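Lysosome-associated membrane glycoprotein 1 (PDB 5GV0) is a heavily glycosylated lysosomal membrane protein whose membrane-proximal luminal domain, the part described here, probably takes part in the assembly of LAMP-1 molecules. Local coordinates at residues T15-S20 with V147-F152; L23-I27 with T38-I43; N117-T123 with V155-D161. All coordinates share one frame. Residues are numbered along the deposited sequence.

Contact 1. Residues T15-S20 with V147-F152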
ATOM      1  N   THR A  15     -10.087  13.505  -7.946  1.00 15.38           N
ATOM      2  CA  THR A  15      -8.976  12.680  -7.486  1.00 13.83           C
ATOM      3  C   THR A  15      -8.950  12.564  -5.966  1.00 14.01           C
ATOM      4  O   THR A  15      -9.003  13.568  -5.260  1.00 16.76           O
ATOM      5  CB  THR A  15      -7.645  13.250  -7.983  1.00 14.56           C
ATOM      6  OG1 THR A  15      -7.642  13.250  -9.413  1.00 18.03           O
ATOM      7  CG2 THR A  15      -6.480  12.410  -7.500  1.00 14.82           C
ATOM      8  N   CYS A  16      -8.887  11.332  -5.463  1.00 10.96           N
ATOM      9  CA  CYS A  16      -8.832  11.112  -4.025  1.00 11.08           C
ATOM     10  C   CYS A  16      -7.571  10.364  -3.602  1.00 11.16           C
ATOM     11  O   CYS A  16      -7.344  10.167  -2.416  1.00 11.04           O
ATOM     12  CB  CYS A  16     -10.066  10.345  -3.543  1.00 14.55           C
ATOM     13  SG  CYS A  16     -10.121   8.610  -4.045  1.00 12.99           S
ATOM     14  N   LEU A  17      -6.759   9.934  -4.562  1.00 10.91           N
ATOM     15  CA  LEU A  17      -5.475   9.330  -4.232  1.00  9.59           C
ATOM     16  C   LEU A  17      -4.486   9.595  -5.343  1.00 10.78           C
ATOM     17  O   LEU A  17      -4.797   9.372  -6.515  1.00 11.48           O
ATOM     18  CB  LEU A  17      -5.603   7.818  -4.010  1.00 11.83           C
ATOM     19  CG  LEU A  17      -4.350   7.081  -3.519  1.00 12.03           C
ATOM     20  CD1 LEU A  17      -4.083   7.315  -2.034  1.00 16.10           C
ATOM     21  CD2 LEU A  17      -4.495   5.597  -3.800  1.00 20.20           C
ATOM     22  N   LEU A  18      -3.319  10.103  -4.969  1.00 10.95           N
ATOM     23  CA  LEU A  18      -2.170  10.171  -5.856  1.00 10.06           C
ATOM     24  C   LEU A  18      -1.054   9.412  -5.192  1.00  9.13           C
ATOM     25  O   LEU A  18      -0.841   9.552  -3.985  1.00 10.43           O
ATOM     26  CB  LEU A  18      -1.733  11.609  -6.108  1.00 11.28           C
ATOM     27  CG  LEU A  18      -2.665  12.508  -6.908  1.00 12.62           C
ATOM     28  CD1 LEU A  18      -2.087  13.901  -6.934  1.00 16.84           C
ATOM     29  CD2 LEU A  18      -2.827  11.972  -8.316  1.00 14.70           C
ATOM     30  N   ALA A  19      -0.340   8.604  -5.961  1.00  9.46           N
ATOM     31  CA  ALA A  19       0.794   7.893  -5.393  1.00  9.41           C
ATOM     32  C   ALA A  19       1.865   7.648  -6.431  1.00 12.07           C
ATOM     33  O   ALA A  19       1.581   7.359  -7.600  1.00 13.41           O
ATOM     34  CB  ALA A  19       0.353   6.583  -4.782  1.00 12.39           C
ATOM     35  N   SER A  20       3.104   7.785  -5.986  1.00 10.81           N
ATOM     36  CA  SER A  20       4.273   7.381  -6.744  1.00 11.00           C
ATOM     37  C   SER A  20       5.101   6.552  -5.790  1.00 11.36           C
ATOM     38  O   SER A  20       5.678   7.084  -4.835  1.00 13.16           O
ATOM     39  CB  SER A  20       5.051   8.589  -7.262  1.00 14.09           C
ATOM     40  OG  SER A  20       6.204   8.167  -7.962  1.00 19.25           O
ATOM     41  N   VAL A 147      -7.212  16.332  -2.552  1.00 14.45           N
ATOM     42  CA  VAL A 147      -6.219  16.632  -3.573  1.00 13.17           C
ATOM     43  C   VAL A 147      -6.627  17.909  -4.314  1.00 16.56           C
ATOM     44  O   VAL A 147      -7.754  18.021  -4.803  1.00 19.32           O
ATOM     45  CB  VAL A 147      -6.056  15.476  -4.580  1.00 13.34           C
ATOM     46  CG1 VAL A 147      -5.084  15.866  -5.690  1.00 14.01           C
ATOM     47  CG2 VAL A 147      -5.580  14.215  -3.863  1.00 15.25           C
ATOM     48  N   ASP A 148      -5.710  18.868  -4.377  1.00 16.22           N
ATOM     49  CA  ASP A 148      -5.978  20.160  -4.995  1.00 17.85           C
ATOM     50  C   ASP A 148      -5.268  20.267  -6.336  1.00 17.00           C
ATOM     51  O   ASP A 148      -4.090  19.936  -6.448  1.00 15.07           O
ATOM     52  CB  ASP A 148      -5.532  21.292  -4.075  1.00 14.82           C
ATOM     53  CG  ASP A 148      -6.240  21.269  -2.742  1.00 25.51           C
ATOM     54  OD1 ASP A 148      -7.485  21.169  -2.729  1.00 27.15           O
ATOM     55  OD2 ASP A 148      -5.551  21.330  -1.702  1.00 28.21           O
ATOM     56  N   SER A 149      -5.998  20.713  -7.356  1.00 17.69           N
ATOM     57  CA  SER A 149      -5.446  20.883  -8.700  1.00 18.58           C
ATOM     58  C   SER A 149      -4.724  19.633  -9.223  1.00 17.25           C
ATOM     59  O   SER A 149      -3.724  19.719  -9.940  1.00 18.28           O
ATOM     60  CB  SER A 149      -4.503  22.088  -8.730  1.00 19.85           C
ATOM     61  OG  SER A 149      -5.237  23.303  -8.662  1.00 24.31           O
ATOM     62  N   ASP A 150      -5.243  18.468  -8.847  1.00 17.54           N
ATOM     63  CA  ASP A 150      -4.781  17.188  -9.385  1.00 16.04           C
ATOM     64  C   ASP A 150      -3.267  16.955  -9.260  1.00 18.73           C
ATOM     65  O   ASP A 150      -2.646  16.329 -10.120  1.00 20.21           O
ATOM     66  CB  ASP A 150      -5.214  17.066 -10.850  1.00 22.14           C
ATOM     67  CG  ASP A 150      -6.717  16.956 -10.996  1.00 31.51           C
ATOM     68  OD1 ASP A 150      -7.343  16.089 -10.336  1.00 30.19           O
ATOM     69  OD2 ASP A 150      -7.280  17.747 -11.764  1.00 37.29           O
ATOM     70  N   ARG A 151      -2.686  17.411  -8.155  1.00 15.19           N
ATOM     71  CA  ARG A 151      -1.255  17.243  -7.933  1.00 12.88           C
ATOM     72  C   ARG A 151      -0.949  17.130  -6.450  1.00  9.04           C
ATOM     73  O   ARG A 151      -1.790  17.476  -5.624  1.00 11.50           O
ATOM     74  CB  ARG A 151      -0.470  18.405  -8.538  1.00 12.87           C
ATOM     75  CG  ARG A 151      -0.767  19.753  -7.898  1.00 13.75           C
ATOM     76  CD  ARG A 151       0.019  20.831  -8.608  1.00 15.68           C
ATOM     77  NE  ARG A 151      -0.219  22.165  -8.060  1.00 14.48           N
ATOM     78  CZ  ARG A 151       0.374  23.256  -8.533  1.00 13.12           C
ATOM     79  NH1 ARG A 151       1.230  23.145  -9.540  1.00 11.96           N
ATOM     80  NH2 ARG A 151       0.128  24.444  -8.006  1.00 11.61           N
ATOM     81  N   PHE A 152       0.244  16.629  -6.124  1.00 11.23           N
ATOM     82  CA  PHE A 152       0.670  16.501  -4.733  1.00 11.14           C
ATOM     83  C   PHE A 152       0.724  17.847  -4.048  1.00 12.38           C
ATOM     84  O   PHE A 152       1.207  18.822  -4.633  1.00 12.79           O
ATOM     85  CB  PHE A 152       2.057  15.866  -4.624  1.00 12.02           C
ATOM     86  CG  PHE A 152       2.087  14.386  -4.887  1.00 10.16           C
ATOM     87  CD1 PHE A 152       1.304  13.514  -4.144  1.00 10.43           C
ATOM     88  CD2 PHE A 152       2.943  13.865  -5.852  1.00 12.70           C
ATOM     89  CE1 PHE A 152       1.351  12.140  -4.381  1.00 10.65           C
ATOM     90  CE2 PHE A 152       2.997  12.494  -6.092  1.00 13.07           C
ATOM     91  CZ  PHE A 152       2.199  11.634  -5.358  1.00 12.81           C
TER
HETATM   92  O   HOH W   1      -9.622  16.124  -9.245  1.00 30.17           O

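Contact 2. Residues L23-I27 with T38-I43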
ATOM      1  N   LEU A  23       6.755  -0.801  -4.171  1.00  9.62           N
ATOM      2  CA  LEU A  23       6.235  -1.683  -3.131  1.00 10.05           C
ATOM      3  C   LEU A  23       6.661  -3.124  -3.333  1.00 11.59           C
ATOM      4  O   LEU A  23       6.833  -3.581  -4.460  1.00 12.28           O
ATOM      5  CB  LEU A  23       4.712  -1.619  -3.087  1.00 13.31           C
ATOM      6  CG  LEU A  23       4.049  -0.252  -2.921  1.00 12.39           C
ATOM      7  CD1 LEU A  23       2.554  -0.425  -3.062  1.00 14.37           C
ATOM      8  CD2 LEU A  23       4.388   0.358  -1.577  1.00 14.21           C
ATOM      9  N   GLN A  24       6.795  -3.842  -2.224  1.00 11.21           N
ATOM     10  CA  GLN A  24       7.252  -5.220  -2.237  1.00 11.76           C
ATOM     11  C   GLN A  24       6.586  -5.985  -1.111  1.00 12.48           C
ATOM     12  O   GLN A  24       6.546  -5.508   0.023  1.00 14.50           O
ATOM     13  CB  GLN A  24       8.767  -5.250  -2.094  1.00 11.91           C
ATOM     14  CG  GLN A  24       9.391  -6.611  -1.895  1.00 13.89           C
ATOM     15  CD  GLN A  24      10.879  -6.476  -1.685  1.00 15.01           C
ATOM     16  OE1 GLN A  24      11.343  -6.311  -0.559  1.00 18.51           O
ATOM     17  NE2 GLN A  24      11.632  -6.499  -2.777  1.00 19.89           N
ATOM     18  N   LEU A  25       6.042  -7.154  -1.421  1.00 10.21           N
ATOM     19  CA  LEU A  25       5.503  -8.037  -0.391  1.00 10.75           C
ATOM     20  C   LEU A  25       6.584  -9.000   0.064  1.00 12.36           C
ATOM     21  O   LEU A  25       7.222  -9.649  -0.753  1.00 13.79           O
ATOM     22  CB  LEU A  25       4.293  -8.806  -0.910  1.00 13.28           C
ATOM     23  CG  LEU A  25       3.140  -7.948  -1.426  1.00 16.76           C
ATOM     24  CD1 LEU A  25       2.219  -8.798  -2.272  1.00 20.93           C
ATOM     25  CD2 LEU A  25       2.388  -7.337  -0.259  1.00 19.15           C
ATOM     26  N   ASN A  26       6.794  -9.086   1.369  1.00  9.16           N
ATOM     27  CA  ASN A  26       7.731 -10.043   1.935  1.00 12.50           C
ATOM     28  C   ASN A  26       6.915 -11.083   2.689  1.00 12.70           C
ATOM     29  O   ASN A  26       6.305 -10.775   3.718  1.00 11.46           O
ATOM     30  CB  ASN A  26       8.740  -9.332   2.850  1.00 13.01           C
ATOM     31  CG  ASN A  26       9.786 -10.269   3.438  1.00 28.35           C
ATOM     32  OD1 ASN A  26       9.485 -11.386   3.850  1.00 24.13           O
ATOM     33  ND2 ASN A  26      11.027  -9.798   3.497  1.00 41.96           N
ATOM     34  N   ILE A  27       6.868 -12.301   2.161  1.00 13.16           N
ATOM     35  CA  ILE A  27       5.996 -13.320   2.731  1.00 11.65           C
ATOM     36  C   ILE A  27       6.760 -14.579   3.130  1.00 13.03           C
ATOM     37  O   ILE A  27       7.565 -15.126   2.364  1.00 13.70           O
ATOM     38  CB  ILE A  27       4.844 -13.683   1.758  1.00 12.65           C
ATOM     39  CG1 ILE A  27       3.902 -14.687   2.420  1.00 19.40           C
ATOM     40  CG2 ILE A  27       5.372 -14.194   0.418  1.00 15.51           C
ATOM     41  CD1 ILE A  27       2.517 -14.686   1.835  1.00 32.39           C
ATOM     42  N   THR A  38      10.943 -17.842   2.733  1.00 13.51           N
ATOM     43  CA  THR A  38      10.613 -16.422   2.681  1.00 12.88           C
ATOM     44  C   THR A  38      10.922 -15.891   1.289  1.00 12.05           C
ATOM     45  O   THR A  38      12.029 -16.069   0.787  1.00 12.80           O
ATOM     46  CB  THR A  38      11.395 -15.633   3.735  1.00 13.57           C
ATOM     47  OG1 THR A  38      11.047 -16.120   5.036  1.00 14.34           O
ATOM     48  CG2 THR A  38      11.074 -14.151   3.655  1.00 15.12           C
ATOM     49  N   ARG A  39       9.933 -15.271   0.654  1.00 11.19           N
ATOM     50  CA  ARG A  39      10.091 -14.732  -0.694  1.00 11.64           C
ATOM     51  C   ARG A  39       9.603 -13.296  -0.790  1.00 13.87           C
ATOM     52  O   ARG A  39       8.707 -12.872  -0.045  1.00 13.52           O
ATOM     53  CB  ARG A  39       9.329 -15.575  -1.725  1.00 13.62           C
ATOM     54  CG  ARG A  39       9.692 -17.056  -1.753  1.00 14.09           C
ATOM     55  CD  ARG A  39       9.100 -17.718  -2.998  1.00 15.75           C
ATOM     56  NE  ARG A  39       9.048 -19.176  -2.892  1.00 17.52           N
ATOM     57  CZ  ARG A  39      10.075 -19.982  -3.139  1.00 16.76           C
ATOM     58  NH1 ARG A  39       9.930 -21.296  -3.014  1.00 20.08           N
ATOM     59  NH2 ARG A  39      11.245 -19.477  -3.492  1.00 19.44           N
ATOM     60  N   ALA A  40      10.182 -12.553  -1.723  1.00 10.88           N
ATOM     61  CA  ALA A  40       9.721 -11.208  -2.028  1.00 12.23           C
ATOM     62  C   ALA A  40       8.988 -11.190  -3.352  1.00 13.73           C
ATOM     63  O   ALA A  40       9.437 -11.777  -4.335  1.00 15.22           O
ATOM     64  CB  ALA A  40      10.878 -10.231  -2.060  1.00 14.00           C
ATOM     65  N   PHE A  41       7.850 -10.508  -3.367  1.00 12.11           N
ATOM     66  CA  PHE A  41       7.076 -10.304  -4.579  1.00 13.54           C
ATOM     67  C   PHE A  41       6.915  -8.814  -4.799  1.00 14.96           C
ATOM     68  O   PHE A  41       6.198  -8.142  -4.050  1.00 13.17           O
ATOM     69  CB  PHE A  41       5.716 -10.989  -4.478  1.00 14.93           C
ATOM     70  CG  PHE A  41       5.801 -12.478  -4.371  1.00 17.33           C
ATOM     71  CD1 PHE A  41       5.888 -13.259  -5.511  1.00 25.10           C
ATOM     72  CD2 PHE A  41       5.806 -13.099  -3.136  1.00 15.17           C
ATOM     73  CE1 PHE A  41       5.976 -14.634  -5.416  1.00 22.61           C
ATOM     74  CE2 PHE A  41       5.895 -14.476  -3.043  1.00 18.79           C
ATOM     75  CZ  PHE A  41       5.981 -15.237  -4.187  1.00 19.34           C
ATOM     76  N   ASN A  42       7.597  -8.287  -5.808  1.00 13.26           N
ATOM     77  CA  ASN A  42       7.485  -6.871  -6.109  1.00 12.23           C
ATOM     78  C   ASN A  42       6.144  -6.554  -6.744  1.00 14.57           C
ATOM     79  O   ASN A  42       5.652  -7.298  -7.590  1.00 16.72           O
ATOM     80  CB  ASN A  42       8.615  -6.420  -7.037  1.00 14.54           C
ATOM     81  CG  ASN A  42       9.962  -6.402  -6.351  1.00 17.11           C
ATOM     82  OD1 ASN A  42      10.046  -6.473  -5.128  1.00 19.67           O
ATOM     83  ND2 ASN A  42      11.025  -6.288  -7.136  1.00 19.33           N
ATOM     84  N   ILE A  43       5.550  -5.448  -6.327  1.00 11.98           N
ATOM     85  CA  ILE A  43       4.406  -4.920  -7.042  1.00 12.88           C
ATOM     86  C   ILE A  43       4.936  -4.410  -8.369  1.00 15.23           C
ATOM     87  O   ILE A  43       5.865  -3.604  -8.418  1.00 15.31           O
ATOM     88  CB  ILE A  43       3.710  -3.814  -6.265  1.00 10.89           C
ATOM     89  CG1 ILE A  43       3.182  -4.354  -4.935  1.00 22.70           C
ATOM     90  CG2 ILE A  43       2.584  -3.222  -7.104  1.00 13.29           C
ATOM     91  CD1 ILE A  43       2.410  -5.647  -5.051  1.00 23.06           C
TER
HETATM   92  O   HOH W   2       6.353  -1.268  -7.041  1.00 13.50           O

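Contact 3. Residues N117-T123 with V155-D161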
ATOM      1  N   ASN A 117      -1.470  17.870   2.352  1.00 10.67           N
ATOM      2  CA  ASN A 117      -0.046  17.698   2.104  1.00  9.46           C
ATOM      3  C   ASN A 117       0.183  16.291   1.589  1.00  8.66           C
ATOM      4  O   ASN A 117      -0.718  15.458   1.635  1.00 10.53           O
ATOM      5  CB  ASN A 117       0.771  17.928   3.377  1.00 10.76           C
ATOM      6  CG  ASN A 117       0.912  19.391   3.730  1.00 12.39           C
ATOM      7  OD1 ASN A 117       0.572  20.269   2.947  1.00 13.12           O
ATOM      8  ND2 ASN A 117       1.438  19.660   4.922  1.00 10.68           N
ATOM      9  N   SER A 118       1.386  16.021   1.100  1.00  8.95           N
ATOM     10  CA  SER A 118       1.743  14.656   0.718  1.00  9.08           C
ATOM     11  C   SER A 118       2.790  14.066   1.658  1.00 11.36           C
ATOM     12  O   SER A 118       3.597  14.791   2.251  1.00 12.74           O
ATOM     13  CB  SER A 118       2.243  14.613  -0.735  1.00 11.71           C
ATOM     14  OG  SER A 118       3.381  15.441  -0.948  1.00 11.38           O
ATOM     15  N   TYR A 119       2.733  12.748   1.821  1.00  9.86           N
ATOM     16  CA  TYR A 119       3.741  12.005   2.567  1.00 11.73           C
ATOM     17  C   TYR A 119       4.829  11.587   1.603  1.00 10.34           C
ATOM     18  O   TYR A 119       4.522  11.093   0.525  1.00 11.17           O
ATOM     19  CB  TYR A 119       3.138  10.765   3.242  1.00 11.30           C
ATOM     20  CG  TYR A 119       4.161   9.894   3.943  1.00 10.90           C
ATOM     21  CD1 TYR A 119       4.551  10.171   5.245  1.00 12.57           C
ATOM     22  CD2 TYR A 119       4.738   8.802   3.305  1.00 11.64           C
ATOM     23  CE1 TYR A 119       5.492   9.388   5.893  1.00 15.57           C
ATOM     24  CE2 TYR A 119       5.682   8.013   3.947  1.00 12.12           C
ATOM     25  CZ  TYR A 119       6.048   8.311   5.241  1.00 13.63           C
ATOM     26  OH  TYR A 119       6.985   7.528   5.892  1.00 14.41           O
ATOM     27  N   LYS A 120       6.089  11.770   1.986  1.00 10.67           N
ATOM     28  CA  LYS A 120       7.199  11.335   1.145  1.00  9.84           C
ATOM     29  C   LYS A 120       8.283  10.666   1.977  1.00 12.56           C
ATOM     30  O   LYS A 120       8.650  11.153   3.049  1.00 12.02           O
ATOM     31  CB  LYS A 120       7.787  12.516   0.367  1.00 11.70           C
ATOM     32  CG  LYS A 120       8.848  12.108  -0.654  1.00 18.79           C
ATOM     33  CD  LYS A 120       9.323  13.298  -1.470  1.00 22.62           C
ATOM     34  CE  LYS A 120      10.410  12.881  -2.448  1.00 35.45           C
ATOM     35  NZ  LYS A 120      11.011  14.053  -3.141  1.00 48.24           N
ATOM     36  N   CYS A 121       8.800   9.546   1.485  1.00 11.05           N
ATOM     37  CA  CYS A 121       9.900   8.884   2.163  1.00 11.06           C
ATOM     38  C   CYS A 121      10.685   8.030   1.182  1.00 13.10           C
ATOM     39  O   CYS A 121      10.102   7.280   0.408  1.00 14.54           O
ATOM     40  CB  CYS A 121       9.377   8.032   3.317  1.00 10.57           C
ATOM     41  SG  CYS A 121      10.697   7.482   4.452  1.00 13.81           S
ATOM     42  N   ASN A 122      12.010   8.161   1.218  1.00 13.06           N
ATOM     43  CA  ASN A 122      12.907   7.381   0.367  1.00 15.19           C
ATOM     44  C   ASN A 122      13.669   6.335   1.173  1.00 15.32           C
ATOM     45  O   ASN A 122      14.569   5.668   0.662  1.00 20.11           O
ATOM     46  CB  ASN A 122      13.888   8.307  -0.357  1.00 15.64           C
ATOM     47  CG  ASN A 122      13.210   9.168  -1.402  1.00 32.49           C
ATOM     48  OD1 ASN A 122      12.451   8.671  -2.233  1.00 38.53           O
ATOM     49  ND2 ASN A 122      13.471  10.468  -1.359  1.00 50.03           N
ATOM     50  N   THR A 123      13.311   6.214   2.446  1.00 14.69           N
ATOM     51  CA  THR A 123      13.890   5.206   3.327  1.00 15.69           C
ATOM     52  C   THR A 123      12.928   4.032   3.414  1.00 17.52           C
ATOM     53  O   THR A 123      11.764   4.205   3.755  1.00 17.34           O
ATOM     54  CB  THR A 123      14.163   5.764   4.739  1.00 17.09           C
ATOM     55  OG1 THR A 123      15.092   6.849   4.652  1.00 20.30           O
ATOM     56  CG2 THR A 123      14.753   4.686   5.647  1.00 18.06           C
ATOM     57  N   VAL A 155       5.275  18.696   0.630  1.00  9.63           N
ATOM     58  CA  VAL A 155       5.847  17.447   1.116  1.00 10.83           C
ATOM     59  C   VAL A 155       6.123  17.416   2.619  1.00 11.72           C
ATOM     60  O   VAL A 155       6.754  18.321   3.172  1.00 12.74           O
ATOM     61  CB  VAL A 155       7.166  17.145   0.375  1.00 12.38           C
ATOM     62  CG1 VAL A 155       7.935  16.029   1.061  1.00 17.39           C
ATOM     63  CG2 VAL A 155       6.882  16.789  -1.077  1.00 16.78           C
ATOM     64  N   GLU A 156       5.639  16.363   3.272  1.00 10.40           N
ATOM     65  CA  GLU A 156       6.058  16.040   4.626  1.00 10.90           C
ATOM     66  C   GLU A 156       6.979  14.839   4.525  1.00 12.40           C
ATOM     67  O   GLU A 156       6.532  13.719   4.298  1.00 12.52           O
ATOM     68  CB  GLU A 156       4.858  15.755   5.533  1.00 13.25           C
ATOM     69  CG  GLU A 156       3.879  16.917   5.584  1.00 10.75           C
ATOM     70  CD  GLU A 156       2.812  16.774   6.647  1.00 10.63           C
ATOM     71  OE1 GLU A 156       2.565  15.643   7.121  1.00 13.75           O
ATOM     72  OE2 GLU A 156       2.221  17.808   7.015  1.00 11.92           O
ATOM     73  N   GLU A 157       8.276  15.080   4.662  1.00 13.63           N
ATOM     74  CA  GLU A 157       9.267  14.037   4.440  1.00 15.41           C
ATOM     75  C   GLU A 157       9.583  13.303   5.734  1.00 15.22           C
ATOM     76  O   GLU A 157       9.768  13.932   6.778  1.00 15.33           O
ATOM     77  CB  GLU A 157      10.539  14.636   3.842  1.00 18.26           C
ATOM     78  CG  GLU A 157      11.508  13.605   3.280  1.00 20.15           C
ATOM     79  CD  GLU A 157      12.520  14.214   2.321  1.00 38.11           C
ATOM     80  OE1 GLU A 157      12.795  15.427   2.427  1.00 38.76           O
ATOM     81  OE2 GLU A 157      13.035  13.477   1.453  1.00 48.32           O
ATOM     82  N   CYS A 158       9.640  11.974   5.664  1.00 12.44           N
ATOM     83  CA  CYS A 158       9.993  11.161   6.825  1.00 14.13           C
ATOM     84  C   CYS A 158      11.326  11.617   7.417  1.00 15.11           C
ATOM     85  O   CYS A 158      12.250  11.981   6.692  1.00 15.44           O
ATOM     86  CB  CYS A 158      10.051   9.681   6.450  1.00 14.43           C
ATOM     87  SG  CYS A 158      11.330   9.253   5.243  1.00 15.39           S
ATOM     88  N   VAL A 159      11.403  11.609   8.744  1.00 17.02           N
ATOM     89  CA  VAL A 159      12.589  12.077   9.455  1.00 19.38           C
ATOM     90  C   VAL A 159      13.838  11.307   9.030  1.00 21.03           C
ATOM     91  O   VAL A 159      14.928  11.877   8.927  1.00 20.45           O
ATOM     92  CB  VAL A 159      12.387  11.958  10.985  1.00 20.30           C
ATOM     93  CG1 VAL A 159      13.635  12.384  11.733  1.00 23.53           C
ATOM     94  CG2 VAL A 159      11.193  12.795  11.422  1.00 28.42           C
ATOM     95  N   GLN A 160      13.660  10.022   8.742  1.00 19.98           N
ATOM     96  CA  GLN A 160      14.764   9.131   8.404  1.00 20.42           C
ATOM     97  C   GLN A 160      15.509   9.529   7.130  1.00 22.41           C
ATOM     98  O   GLN A 160      16.655   9.120   6.926  1.00 24.21           O
ATOM     99  CB  GLN A 160      14.251   7.693   8.268  1.00 28.12           C
ATOM    100  CG  GLN A 160      13.720   7.084   9.561  1.00 36.27           C
ATOM    101  CD  GLN A 160      12.252   7.385   9.807  1.00 47.70           C
ATOM    102  OE1 GLN A 160      11.693   8.337   9.259  1.00 30.60           O
ATOM    103  NE2 GLN A 160      11.617   6.564  10.637  1.00 49.65           N
ATOM    104  N   ASP A 161      14.866  10.324   6.277  1.00 18.57           N
ATOM    105  CA  ASP A 161      15.500  10.792   5.047  1.00 21.79           C
ATOM    106  C   ASP A 161      16.537  11.874   5.335  1.00 27.31           C
ATOM    107  O   ASP A 161      17.300  12.263   4.453  1.00 29.72           O
ATOM    108  CB  ASP A 161      14.459  11.331   4.061  1.00 18.57           C
ATOM    109  CG  ASP A 161      13.814  10.239   3.229  1.00 19.50           C
ATOM    110  OD1 ASP A 161      14.201   9.063   3.375  1.00 19.38           O
ATOM    111  OD2 ASP A 161      12.920  10.566   2.418  1.00 18.84           O
TER

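Contact 1. Residues T15-S20 with V147-F152
The loop after strand 140-144 folds over strand 14-30 beside a classic beta bulge, where Cys16 and Leu17 both face Val9 of strand 5-11. The CA-to-CB bonds of these two point away from the loop, whereas those of Thr15, Leu18 and Ser20 point toward it. Leu18 carries the packing and is the most covered residue. Its CD1 lies 3.8 Å from Val147 CG1 and 3.5 Å from the backbone C of Arg151, so the side chain fills the space inside the turn of the loop. Val147 CB also packs 3.6 Å from Thr15 O. The Phe152 ring meets the strand with its edge. Its CE1 is 3.6 Å from Leu18 CB and 3.4 Å from Leu18 O, and its CZ is 4.0 Å from Ala19 CA. The polar part is at the start of the strand segment. Thr15 OG1 lies 3.0 Å from Asp150 OD1, but Thr10 OG1 and, weakly, Asn8 OD1 are also partners, so this bond is not settled. A water bridges the residues, accepting from Thr15 N at 3.0 Å and donating to Asp150 OD1 at 2.5 Å. Strand 14-30 runs here between strands 5-11 and 140-144, with backbone hydrogen bonds to both. Leu17 packs on Val58 and Leu60 of strand 57-64 in the other sheet, and Cys16 is disulfide-bonded to Cys53.

Contact 2. Residues L23-I27 with T38-I43
The two segments run antiparallel, with their short axes 4.5 Å apart at closest and 156° between their directions. Five backbone hydrogen bonds join them. Leu25 and Phe41 form a hydrogen-bonded pair, with Leu25 N to Phe41 O and Phe41 N to Leu25 O both at 2.8 Å. Ile27 and Arg39 form another, with Ile27 N to Arg39 O and Arg39 N to Ile27 O both at 2.9 Å. Ile43 N donates to Leu23 O at 2.9 Å. A water extends the ladder by accepting from Leu23 N at 2.9 Å and lying 2.8 Å from Ile43 O. CA-H...O contacts lie between these bonds, such as Ala40 CA to Leu25 O at 3.2 Å. This is the beta hairpin of strands 14-30 and 36-42, part of the larger sheet of this LAMP luminal domain. On one face, Gln24 NE2 donates to Asn42 OD1 at 2.8 Å across a non-hydrogen-bonded pair, and Gln24 OE1 is bonded to Asn136 of strand 133-138. On the other, Ile27 CG2 meets the edge of the Phe41 ring at CE2, 3.5 Å away, and Leu25 CD1 lies 4.2 Å from Ile43 CD1. The Leu25 and Ile27 side meets the second sheet: Leu25 and Ile43 touch Leu69, and Ile27 touches Phe101 and Ile103. Arg39, on the same face, bonds to Tyr29 OH and forms a salt bridge with Asp95.

Contact 3. Residues N117-T123 with V155-D161
Three backbone hydrogen bonds hold the short strands 118-121 and 155-157 side by side. Glu156 N donates to Ser118 O at 2.8 Å, Lys120 N to Glu156 O at 3.1 Å, and Cys158 N to Lys120 O at 2.9 Å. Glu156 thus uses both its N and its O on the neighbouring strand, as expected of a parallel pair. Its carboxylate is also well supplied. Asn117 ND2 donates to Glu156 OE2 at 2.9 Å, and Thr114 OG1 is a further partner of that oxygen. Ser118 OG is bonded to Gly153 O and Gln141 NE2. On the other edge of strand 118-121, Tyr119 and Cys121 pair with strand 140-144, so strand 155-157 extends the mixed sheet of the LAMP luminal domain by a parallel neighbour. The pairing ends at a disulfide, Cys121 SG to Cys158 SG at 2.0 Å. The chain then enters a 3-10 segment, where Asp161 N is bonded to Cys158 O at 3.1 Å. The Asp161 carboxylate accepts from segment 117-123. OD2 accepts from Asn122 N at 2.8 Å, and OD1 accepts from Thr123 OG1 at 2.7 Å. A second bond, from Asn122 N to Asp161 OD1 at 3.2 Å, is weak. Lys120 CB packs 3.6 Å from Val155 CG1, and Tyr119 CZ lies 4.4 Å from Cys158 CB.

Overall arrangement
All three contacts reach the same mixed sheet. Contacts 1 and 2 share strand 14-30 but lie on opposite sides of the chain's centre, with their own centres 26 Å apart. Contact 2 is nested within the loop that contact 1 closes. Contacts 1 and 3 cross along the chain and touch in space, where Phe152 CD1 packs 3.7 Å from Ser118 CB. Their centres are 16 Å apart. Contacts 2 and 3 follow in series, and their nearest atoms are about 9 Å apart. Contact 3 holds a whole disulfide, contact 1 only Cys16, bonded to Cys53. One attached NAG lies about 6 Å from the Cys16 side chain, another about 10 Å from that of Leu25.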